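Local coordinates for protein beta-N-acetylhexosaminidase (Bacteroides fragilis, PDB 4PYS) that probably cleaves terminal beta-linked N-acetylhexosamine residues from glycans, as a family 20 glycoside hydrolase, and carries a cysteine-bound zinc ion, at residues A[48-53]-A[104-109]; A[326-331]-A[338-343]; A[407-412]-A[472-477]. All blocks are in the same frame, centred on the assembly; numbering follows the deposited sequence.

Contact 1. Residues A[48-53]-A[104-109]; sequences EKLVPE and QSLRQW
One face of the Arg-107 guanidinium is covered by the aliphatic chain of Lys-49: CD sits 3.7 Å above the plane, over its centre, and Lys-49 CE comes within 3.7 Å of Arg-107 NH1. Gln-104 brings its amide carbon CD up to the rim, level with the guanidinium plane. The bend of the lysine at chi2 (-58°) folds its methylenes over the arginine, from CB beside Arg-107 CD to CE above the nitrogens. Arg-107 NH1 donates to Gln-104 OE1 at 2.9 Å; the acceptor is tilted 18° from the guanidinium plane, while the donor meets a lone pair in the carbonyl plane. Both terminal nitrogens are bonded, NH1 to Gln-104 and NH2 to Gln-487.

The contact belongs to the non-catalytic domain 2 of family 20 hexosaminidases, where the last turn of helix 43-49 and the residue after it pack on the C-terminal part of helix 96-109. Leu-50, the first residue to leave helical geometry, places CD2 3.9 Å from Arg-107 CA and CD1 4.0 Å from Leu-106 CB.

Lys-49 NZ stands 4.1 Å from Arg-107 NH2, a like-charged pair whose repulsion is probably offset by the lysine's salt bridges with Asp-154 and, at 3.0 Å, with Glu-48 OE2 on its anti lone pair. Glu-48 OE2 also pairs with Arg-216.

Contact 2. Residues A[326-331]-A[338-343]; sequences RMADYL and AIFWGD
Ala-328 and Leu-331, one helical turn apart on helix 316-333, meet the same methyl group on strand 337-341. Ala-338 CB lies 3.8 Å from Ala-328 CB and 3.7 Å from Leu-331 CD1. Leucine chi1 of -76° sets CG anti to the carbonyl carbon, and from there the CD1 branch extends to the strand, also coming near Ala-338 CA.

The aromatic part uses the other alanine, Ala-328. Its CB approaches the ring of Phe-340 at its edge, near the ring plane, with 4.0 Å from Ala-328 CB to Phe-340 CE2 and almost the same to CZ. Ala-338 points its CB at the helix and Ile-339 away; Phe-340 starts off to the side and brings its ring back to Ala-328.

Backbone hydrogen bonds belong to each element separately: Tyr-330 N reaches Arg-326 O within the helix, and the strand is paired with strands 285-287 and 356-360. The axes of residues 326-331 and 338-341 approach to 9.0 Å, with directions 154° apart, as expected for an outer helix and the following inner strand of the TIM-type barrel that forms the catalytic domain of this family. Val-356 touches both Ala-328 and Phe-340, and Cys-278 of helix 264-280 touches Leu-331, which extends the apolar layer to neighbouring elements.

With methyl groups and an aromatic edge as its partners, this interface involves no charged or polar side-chain group across it; the attraction is dispersive and hydrophobic, and the two small alanines let the backbones come to 5.5 Å between the CA atoms of Ala-328 and Ala-338.

Contact 3. Residues A[407-412]-A[472-477]; sequences FDLEDV and EFYGKV. With FMT (formic acid), chain K.
A capping box starts helix 409-415, and the first residue inside that helix, Leu-409, packs against helix 470-486. The two aromatic residues that receive it, Phe-473 and Tyr-474, are consecutive on the second helix. Leu-409 has CG anti to its own nitrogen (chi1 -168°), which carries both methyl branches toward the aromatic pair. Its CD2 lies 3.8 Å from Tyr-474 CD1, approaching that ring obliquely. The other branch, CD1, comes to the edge of the Phe-473 ring, near its plane, 4.1 Å from CE2; CD2 is almost as near to the same carbon. The leucine fork therefore touches both rings. One face of the phenylalanine ring is covered from within its own helix by Val-477 CG2, which stands 3.5 Å over the ring plane, nearer its rim than its centre. Phe-473 also stacks with Tyr-413, while Ala-456 touches both Leu-409 and Phe-473, so helix 453-462 joins the packing.

In the capping box, Asp-408 and Asp-411 exchange bonds between side chain and backbone. Asp-411 N donates to Asp-408 OD1 at 3.1 Å, meeting the oxygen nearly along its C-O axis. In return, Asp-408 N donates to Asp-411 OD2 at 3.0 Å, on the anti side and 24° out of the carboxylate plane. The pair fixes the first turn from which Leu-409 projects; Asp-411 has a second partner, the salt-bridged Arg-415.

Farther along the second helix, Lys-476 forms a salt bridge with Glu-468. Its extended chain also reaches a formic acid molecule, probably from the crystallisation liquor, through a weak hydrogen bond of 3.4 Å from Lys-476 NZ to O1.

In the fold
The three contacts follow one another along the chain without overlapping. Contact 1 lies in the domain 2 region and contact 2 in the catalytic barrel, on opposite sides of the chain's centre, with their own centres about 39 Å apart. Contact 3 is nearer to contact 1: about 26 Å between centres and about 8 Å between nearest atoms. Helix 470-486 links their surroundings, since it supplies half of contact 3 and its Trp-483 touches Arg-107 of contact 1. Contacts 2 and 3 also lie on opposite sides of the chain's centre, about 35 Å between centres and 14 Å between nearest atoms. The zinc ligands Cys-242, Cys-260, Cys-301 and Cys-304 belong to no contact segment; the formic acid sits at contact 3.

Contact 1. Residues A[48-53]-A[104-109]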
loop_
_atom_site.group_PDB
_atom_site.type_symbol
_atom_site.label_atom_id
_atom_site.label_comp_id
_atom_site.label_asym_id
_atom_site.label_seq_id
_atom_site.Cartn_x
_atom_site.Cartn_y
_atom_site.Cartn_z
ATOM N N GLU A 48 6.838 -14.216 15.982
ATOM C CA GLU A 48 7.644 -13.006 15.945
ATOM C C GLU A 48 7.152 -11.923 16.910
ATOM O O GLU A 48 7.957 -11.191 17.495
ATOM C CB GLU A 48 7.659 -12.464 14.513
ATOM C CG GLU A 48 8.516 -11.229 14.318
ATOM C CD GLU A 48 8.406 -10.675 12.911
ATOM O OE1 GLU A 48 8.608 -11.443 11.941
ATOM O OE2 GLU A 48 8.112 -9.470 12.782
ATOM N N LYS A 49 5.838 -11.824 17.085
ATOM C CA LYS A 49 5.259 -10.664 17.765
ATOM C C LYS A 49 4.737 -10.958 19.169
ATOM O O LYS A 49 4.633 -10.048 19.994
ATOM C CB LYS A 49 4.130 -10.057 16.931
ATOM C CG LYS A 49 4.524 -9.573 15.527
ATOM C CD LYS A 49 5.629 -8.515 15.561
ATOM C CE LYS A 49 5.737 -7.795 14.202
ATOM N NZ LYS A 49 6.999 -6.960 14.102
ATOM N N LEU A 50 4.417 -12.221 19.445
ATOM C CA LEU A 50 3.742 -12.574 20.700
ATOM C C LEU A 50 4.486 -13.602 21.557
ATOM O O LEU A 50 4.915 -13.294 22.671
ATOM C CB LEU A 50 2.309 -13.042 20.412
ATOM C CG LEU A 50 1.375 -11.934 19.915
ATOM C CD1 LEU A 50 0.090 -12.498 19.341
ATOM C CD2 LEU A 50 1.079 -10.993 21.071
ATOM N N VAL A 51 4.621 -14.824 21.045
ATOM C CA VAL A 51 5.259 -15.910 21.798
ATOM C C VAL A 51 6.207 -16.667 20.884
ATOM O O VAL A 51 5.773 -17.202 19.864
ATOM C CB VAL A 51 4.214 -16.925 22.319
ATOM C CG1 VAL A 51 4.890 -18.044 23.126
ATOM C CG2 VAL A 51 3.152 -16.230 23.147
ATOM N N PRO A 52 7.496 -16.738 21.258
ATOM C CA PRO A 52 8.489 -17.466 20.460
ATOM C C PRO A 52 8.106 -18.933 20.322
ATOM O O PRO A 52 7.588 -19.505 21.281
ATOM C CB PRO A 52 9.761 -17.380 21.318
ATOM C CG PRO A 52 9.537 -16.249 22.263
ATOM C CD PRO A 52 8.064 -16.234 22.524
ATOM N N GLU A 53 8.388 -19.538 19.173
ATOM C CA GLU A 53 8.091 -20.954 18.960
ATOM C C GLU A 53 8.650 -21.857 20.070
ATOM O O GLU A 53 8.062 -22.894 20.391
ATOM C CB GLU A 53 8.587 -21.399 17.576
ATOM C CG GLU A 53 8.333 -22.872 17.247
ATOM C CD GLU A 53 8.488 -23.182 15.768
ATOM O OE1 GLU A 53 8.931 -22.292 15.012
ATOM O OE2 GLU A 53 8.158 -24.317 15.363
ATOM N N GLN A 104 -2.691 -9.065 15.279
ATOM C CA GLN A 104 -2.363 -7.649 15.439
ATOM C C GLN A 104 -3.149 -7.047 16.610
ATOM O O GLN A 104 -2.631 -6.218 17.351
ATOM C CB GLN A 104 -2.651 -6.861 14.153
ATOM C CG GLN A 104 -1.804 -7.258 12.952
ATOM C CD GLN A 104 -0.321 -6.948 13.132
ATOM O OE1 GLN A 104 0.110 -6.428 14.171
ATOM N NE2 GLN A 104 0.465 -7.259 12.107
ATOM N N SER A 105 -4.401 -7.458 16.783
ATOM C CA SER A 105 -5.165 -6.978 17.936
ATOM C C SER A 105 -4.612 -7.506 19.268
ATOM O O SER A 105 -4.539 -6.758 20.248
ATOM C CB SER A 105 -6.657 -7.308 17.792
ATOM O OG SER A 105 -7.235 -6.520 16.761
ATOM N N LEU A 106 -4.229 -8.780 19.309
ATOM C CA LEU A 106 -3.657 -9.357 20.528
ATOM C C LEU A 106 -2.379 -8.619 20.923
ATOM O O LEU A 106 -2.114 -8.411 22.111
ATOM C CB LEU A 106 -3.371 -10.856 20.349
ATOM C CG LEU A 106 -4.580 -11.795 20.356
ATOM C CD1 LEU A 106 -4.161 -13.218 19.980
ATOM C CD2 LEU A 106 -5.255 -11.785 21.723
ATOM N N ARG A 107 -1.581 -8.219 19.931
ATOM C CA ARG A 107 -0.361 -7.446 20.198
ATOM C C ARG A 107 -0.655 -6.205 21.022
ATOM O O ARG A 107 0.079 -5.880 21.959
ATOM C CB ARG A 107 0.259 -6.961 18.889
ATOM C CG ARG A 107 1.062 -7.964 18.127
ATOM C CD ARG A 107 1.595 -7.294 16.858
ATOM N NE ARG A 107 2.733 -6.404 17.103
ATOM C CZ ARG A 107 3.282 -5.640 16.159
ATOM N NH1 ARG A 107 2.780 -5.654 14.931
ATOM N NH2 ARG A 107 4.329 -4.875 16.435
ATOM N N GLN A 108 -1.721 -5.496 20.647
ATOM C CA GLN A 108 -2.093 -4.257 21.319
ATOM C C GLN A 108 -2.932 -4.476 22.571
ATOM O O GLN A 108 -3.020 -3.591 23.418
ATOM C CB GLN A 108 -2.841 -3.335 20.352
ATOM C CG GLN A 108 -1.944 -2.828 19.240
ATOM C CD GLN A 108 -2.621 -1.813 18.348
ATOM O OE1 GLN A 108 -3.390 -0.969 18.814
ATOM N NE2 GLN A 108 -2.337 -1.886 17.057
ATOM N N TRP A 109 -3.545 -5.649 22.691
ATOM C CA TRP A 109 -4.422 -5.919 23.816
ATOM C C TRP A 109 -3.632 -6.381 25.046
ATOM O O TRP A 109 -4.070 -6.197 26.176
ATOM C CB TRP A 109 -5.496 -6.948 23.418
ATOM C CG TRP A 109 -6.620 -7.049 24.406
ATOM C CD1 TRP A 109 -6.903 -8.104 25.230
ATOM C CD2 TRP A 109 -7.619 -6.055 24.668
ATOM N NE1 TRP A 109 -8.014 -7.821 25.993
ATOM C CE2 TRP A 109 -8.466 -6.565 25.670
ATOM C CE3 TRP A 109 -7.874 -4.776 24.156
ATOM C CZ2 TRP A 109 -9.561 -5.837 26.170
ATOM C CZ3 TRP A 109 -8.955 -4.058 24.649
ATOM C CH2 TRP A 109 -9.783 -4.587 25.646
#

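Contact 2. Residues A[326-331]-A[338-343]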
loop_
_atom_site.group_PDB
_atom_site.type_symbol
_atom_site.label_atom_id
_atom_site.label_comp_id
_atom_site.label_asym_id
_atom_site.label_seq_id
_atom_site.Cartn_x
_atom_site.Cartn_y
_atom_site.Cartn_z
ATOM N N ARG A 326 -3.672 -1.920 -24.559
ATOM C CA ARG A 326 -2.877 -3.071 -24.987
ATOM C C ARG A 326 -2.188 -3.751 -23.803
ATOM O O ARG A 326 -2.133 -4.981 -23.729
ATOM C CB ARG A 326 -1.830 -2.665 -26.029
ATOM C CG ARG A 326 -2.386 -2.110 -27.336
ATOM C CD ARG A 326 -3.415 -3.035 -27.979
ATOM N NE ARG A 326 -4.741 -2.423 -27.949
ATOM C CZ ARG A 326 -5.852 -3.053 -27.578
ATOM N NH1 ARG A 326 -5.806 -4.330 -27.219
ATOM N NH2 ARG A 326 -7.012 -2.412 -27.572
HETATM N N MSE A 327 -1.667 -2.951 -22.873
HETATM C CA MSE A 327 -0.965 -3.509 -21.725
HETATM C C MSE A 327 -1.940 -4.147 -20.745
HETATM O O MSE A 327 -1.652 -5.184 -20.160
HETATM C CB MSE A 327 -0.150 -2.434 -20.999
HETATM C CG MSE A 327 0.832 -1.693 -21.887
HETATM SE SE MSE A 327 2.124 -2.798 -22.825
HETATM C CE MSE A 327 2.574 -4.115 -21.542
ATOM N N ALA A 328 -3.087 -3.511 -20.548
ATOM C CA ALA A 328 -4.109 -4.071 -19.682
ATOM C C ALA A 328 -4.643 -5.372 -20.282
ATOM O O ALA A 328 -4.901 -6.336 -19.562
ATOM C CB ALA A 328 -5.229 -3.074 -19.472
ATOM N N ASP A 329 -4.804 -5.406 -21.602
ATOM C CA ASP A 329 -5.265 -6.632 -22.246
ATOM C C ASP A 329 -4.253 -7.751 -22.052
ATOM O O ASP A 329 -4.625 -8.911 -21.866
ATOM C CB ASP A 329 -5.548 -6.418 -23.732
ATOM C CG ASP A 329 -7.030 -6.321 -24.027
ATOM O OD1 ASP A 329 -7.735 -7.344 -23.883
ATOM O OD2 ASP A 329 -7.488 -5.222 -24.404
ATOM N N TYR A 330 -2.972 -7.398 -22.088
ATOM C CA TYR A 330 -1.920 -8.372 -21.847
ATOM C C TYR A 330 -2.027 -8.934 -20.431
ATOM O O TYR A 330 -1.934 -10.149 -20.223
ATOM C CB TYR A 330 -0.543 -7.745 -22.044
ATOM C CG TYR A 330 0.538 -8.782 -22.082
ATOM C CD1 TYR A 330 0.605 -9.680 -23.137
ATOM C CD2 TYR A 330 1.476 -8.889 -21.058
ATOM C CE1 TYR A 330 1.575 -10.647 -23.189
ATOM C CE2 TYR A 330 2.465 -9.865 -21.105
ATOM C CZ TYR A 330 2.500 -10.740 -22.177
ATOM O OH TYR A 330 3.468 -11.719 -22.262
ATOM N N LEU A 331 -2.214 -8.040 -19.465
ATOM C CA LEU A 331 -2.383 -8.454 -18.080
ATOM C C LEU A 331 -3.635 -9.318 -17.949
ATOM O O LEU A 331 -3.644 -10.299 -17.204
ATOM C CB LEU A 331 -2.455 -7.242 -17.156
ATOM C CG LEU A 331 -1.111 -6.573 -16.878
ATOM C CD1 LEU A 331 -1.305 -5.368 -15.986
ATOM C CD2 LEU A 331 -0.160 -7.575 -16.237
ATOM N N ALA A 338 -5.424 -4.508 -14.026
ATOM C CA ALA A 338 -4.475 -3.427 -14.280
ATOM C C ALA A 338 -4.953 -2.144 -13.622
ATOM O O ALA A 338 -6.061 -1.677 -13.907
ATOM C CB ALA A 338 -4.323 -3.220 -15.772
ATOM N N ILE A 339 -4.130 -1.563 -12.749
ATOM C CA ILE A 339 -4.501 -0.305 -12.112
ATOM C C ILE A 339 -3.819 0.848 -12.841
ATOM O O ILE A 339 -2.637 0.758 -13.169
ATOM C CB ILE A 339 -4.082 -0.247 -10.627
ATOM C CG1 ILE A 339 -4.615 -1.459 -9.860
ATOM C CG2 ILE A 339 -4.588 1.046 -9.980
ATOM C CD1 ILE A 339 -4.003 -1.612 -8.448
ATOM N N PHE A 340 -4.564 1.923 -13.089
ATOM C CA PHE A 340 -4.009 3.122 -13.714
ATOM C C PHE A 340 -4.338 4.321 -12.846
ATOM O O PHE A 340 -5.388 4.346 -12.213
ATOM C CB PHE A 340 -4.642 3.365 -15.087
ATOM C CG PHE A 340 -4.283 2.346 -16.127
ATOM C CD1 PHE A 340 -3.055 2.398 -16.776
ATOM C CD2 PHE A 340 -5.188 1.362 -16.488
ATOM C CE1 PHE A 340 -2.727 1.473 -17.753
ATOM C CE2 PHE A 340 -4.870 0.427 -17.470
ATOM C CZ PHE A 340 -3.636 0.483 -18.100
ATOM N N TRP A 341 -3.465 5.324 -12.824
ATOM C CA TRP A 341 -3.827 6.595 -12.191
ATOM C C TRP A 341 -4.994 7.232 -12.949
ATOM O O TRP A 341 -5.122 7.053 -14.157
ATOM C CB TRP A 341 -2.633 7.554 -12.168
ATOM C CG TRP A 341 -1.473 7.054 -11.335
ATOM C CD1 TRP A 341 -0.246 6.653 -11.790
ATOM C CD2 TRP A 341 -1.446 6.896 -9.917
ATOM N NE1 TRP A 341 0.543 6.259 -10.736
ATOM C CE2 TRP A 341 -0.171 6.404 -9.573
ATOM C CE3 TRP A 341 -2.371 7.134 -8.900
ATOM C CZ2 TRP A 341 0.195 6.139 -8.257
ATOM C CZ3 TRP A 341 -2.001 6.875 -7.585
ATOM C CH2 TRP A 341 -0.731 6.382 -7.275
ATOM N N GLY A 342 -5.843 7.975 -12.240
ATOM C CA GLY A 342 -7.076 8.481 -12.827
ATOM C C GLY A 342 -6.952 9.462 -13.989
ATOM O O GLY A 342 -7.929 9.657 -14.720
ATOM N N ASP A 343 -5.780 10.084 -14.158
ATOM C CA ASP A 343 -5.525 10.999 -15.291
ATOM C C ASP A 343 -5.992 10.414 -16.605
ATOM O O ASP A 343 -6.507 11.117 -17.481
ATOM C CB ASP A 343 -4.028 11.217 -15.499
ATOM C CG ASP A 343 -3.324 11.680 -14.270
ATOM O OD1 ASP A 343 -3.152 10.853 -13.355
ATOM O OD2 ASP A 343 -2.908 12.856 -14.243
#

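Contact 3. Residues A[407-412]-A[472-477]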
loop_
_atom_site.group_PDB
_atom_site.type_symbol
_atom_site.label_atom_id
_atom_site.label_comp_id
_atom_site.label_asym_id
_atom_site.label_seq_id
_atom_site.Cartn_x
_atom_site.Cartn_y
_atom_site.Cartn_z
ATOM N N PHE A 407 -1.199 19.589 5.137
ATOM C CA PHE A 407 -2.401 19.296 5.927
ATOM C C PHE A 407 -2.050 18.601 7.239
ATOM O O PHE A 407 -0.954 18.052 7.380
ATOM C CB PHE A 407 -3.437 18.468 5.132
ATOM C CG PHE A 407 -2.984 17.075 4.757
ATOM C CD1 PHE A 407 -3.213 15.999 5.610
ATOM C CD2 PHE A 407 -2.378 16.834 3.532
ATOM C CE1 PHE A 407 -2.821 14.717 5.267
ATOM C CE2 PHE A 407 -1.983 15.542 3.183
ATOM C CZ PHE A 407 -2.205 14.493 4.042
ATOM N N ASP A 408 -2.972 18.612 8.200
ATOM C CA ASP A 408 -2.676 17.968 9.471
ATOM C C ASP A 408 -3.674 16.878 9.848
ATOM O O ASP A 408 -4.494 16.452 9.027
ATOM C CB ASP A 408 -2.502 19.029 10.596
ATOM C CG ASP A 408 -3.811 19.678 11.023
ATOM O OD1 ASP A 408 -4.893 19.289 10.531
ATOM O OD2 ASP A 408 -3.759 20.588 11.883
ATOM N N LEU A 409 -3.601 16.416 11.089
ATOM C CA LEU A 409 -4.410 15.277 11.514
ATOM C C LEU A 409 -5.908 15.595 11.508
ATOM O O LEU A 409 -6.736 14.716 11.198
ATOM C CB LEU A 409 -3.964 14.790 12.900
ATOM C CG LEU A 409 -4.527 13.442 13.364
ATOM C CD1 LEU A 409 -3.983 12.287 12.511
ATOM C CD2 LEU A 409 -4.185 13.214 14.833
ATOM N N GLU A 410 -6.261 16.838 11.837
ATOM C CA GLU A 410 -7.658 17.270 11.747
ATOM C C GLU A 410 -8.164 17.249 10.314
ATOM O O GLU A 410 -9.298 16.841 10.067
ATOM C CB GLU A 410 -7.862 18.675 12.349
ATOM C CG GLU A 410 -8.187 18.674 13.830
ATOM C CD GLU A 410 -8.616 20.044 14.360
ATOM O OE1 GLU A 410 -8.248 20.367 15.501
ATOM O OE2 GLU A 410 -9.322 20.784 13.641
ATOM N N ASP A 411 -7.343 17.696 9.362
ATOM C CA ASP A 411 -7.778 17.700 7.971
ATOM C C ASP A 411 -8.062 16.280 7.501
ATOM O O ASP A 411 -9.106 16.015 6.894
ATOM C CB ASP A 411 -6.724 18.351 7.051
ATOM C CG ASP A 411 -6.502 19.816 7.357
ATOM O OD1 ASP A 411 -7.498 20.559 7.550
ATOM O OD2 ASP A 411 -5.321 20.236 7.395
ATOM N N VAL A 412 -7.146 15.356 7.772
ATOM C CA VAL A 412 -7.354 14.003 7.260
ATOM C C VAL A 412 -8.551 13.357 7.961
ATOM O O VAL A 412 -9.391 12.733 7.316
ATOM C CB VAL A 412 -6.076 13.118 7.305
ATOM C CG1 VAL A 412 -5.437 13.133 8.664
ATOM C CG2 VAL A 412 -6.399 11.684 6.874
ATOM N N GLU A 472 -12.014 12.149 20.557
ATOM C CA GLU A 472 -11.850 10.764 20.994
ATOM C C GLU A 472 -10.742 10.047 20.234
ATOM O O GLU A 472 -9.920 9.336 20.831
ATOM C CB GLU A 472 -13.155 9.971 20.849
ATOM C CG GLU A 472 -12.976 8.509 21.236
ATOM C CD GLU A 472 -14.273 7.717 21.219
ATOM O OE1 GLU A 472 -15.251 8.192 20.604
ATOM O OE2 GLU A 472 -14.310 6.624 21.826
ATOM N N PHE A 473 -10.725 10.231 18.919
ATOM C CA PHE A 473 -9.711 9.606 18.086
ATOM C C PHE A 473 -8.307 10.095 18.447
ATOM O O PHE A 473 -7.385 9.297 18.594
ATOM C CB PHE A 473 -9.983 9.901 16.624
ATOM C CG PHE A 473 -8.848 9.513 15.742
ATOM C CD1 PHE A 473 -8.618 8.176 15.462
ATOM C CD2 PHE A 473 -7.993 10.479 15.230
ATOM C CE1 PHE A 473 -7.538 7.803 14.660
ATOM C CE2 PHE A 473 -6.925 10.114 14.428
ATOM C CZ PHE A 473 -6.704 8.777 14.156
ATOM N N TYR A 474 -8.148 11.403 18.597
ATOM C CA TYR A 474 -6.842 11.970 18.938
ATOM C C TYR A 474 -6.373 11.486 20.320
ATOM O O TYR A 474 -5.181 11.238 20.538
ATOM C CB TYR A 474 -6.930 13.498 18.870
ATOM C CG TYR A 474 -5.631 14.222 19.140
ATOM C CD1 TYR A 474 -4.440 13.804 18.554
ATOM C CD2 TYR A 474 -5.609 15.341 19.948
ATOM C CE1 TYR A 474 -3.243 14.490 18.799
ATOM C CE2 TYR A 474 -4.431 16.026 20.197
ATOM C CZ TYR A 474 -3.256 15.594 19.616
ATOM O OH TYR A 474 -2.086 16.282 19.871
ATOM N N GLY A 475 -7.307 11.339 21.257
ATOM C CA GLY A 475 -6.967 10.807 22.568
ATOM C C GLY A 475 -6.399 9.400 22.465
ATOM O O GLY A 475 -5.466 9.040 23.190
ATOM N N LYS A 476 -6.954 8.602 21.556
ATOM C CA LYS A 476 -6.468 7.243 21.335
ATOM C C LYS A 476 -5.073 7.266 20.729
ATOM O O LYS A 476 -4.203 6.506 21.152
ATOM C CB LYS A 476 -7.404 6.482 20.386
ATOM C CG LYS A 476 -8.800 6.201 20.967
ATOM C CD LYS A 476 -9.616 5.416 19.908
ATOM C CE LYS A 476 -11.048 5.238 20.345
ATOM N NZ LYS A 476 -11.787 4.413 19.363
ATOM N N VAL A 477 -4.870 8.134 19.737
ATOM C CA VAL A 477 -3.545 8.317 19.129
ATOM C C VAL A 477 -2.498 8.620 20.197
ATOM O O VAL A 477 -1.440 7.985 20.261
ATOM C CB VAL A 477 -3.562 9.435 18.057
ATOM C CG1 VAL A 477 -2.149 9.838 17.655
ATOM C CG2 VAL A 477 -4.330 8.951 16.825
HETATM C C FMT K . -10.071 0.794 20.988
HETATM O O1 FMT K . -11.094 1.494 20.983
HETATM O O2 FMT K . -9.969 -0.310 21.540
#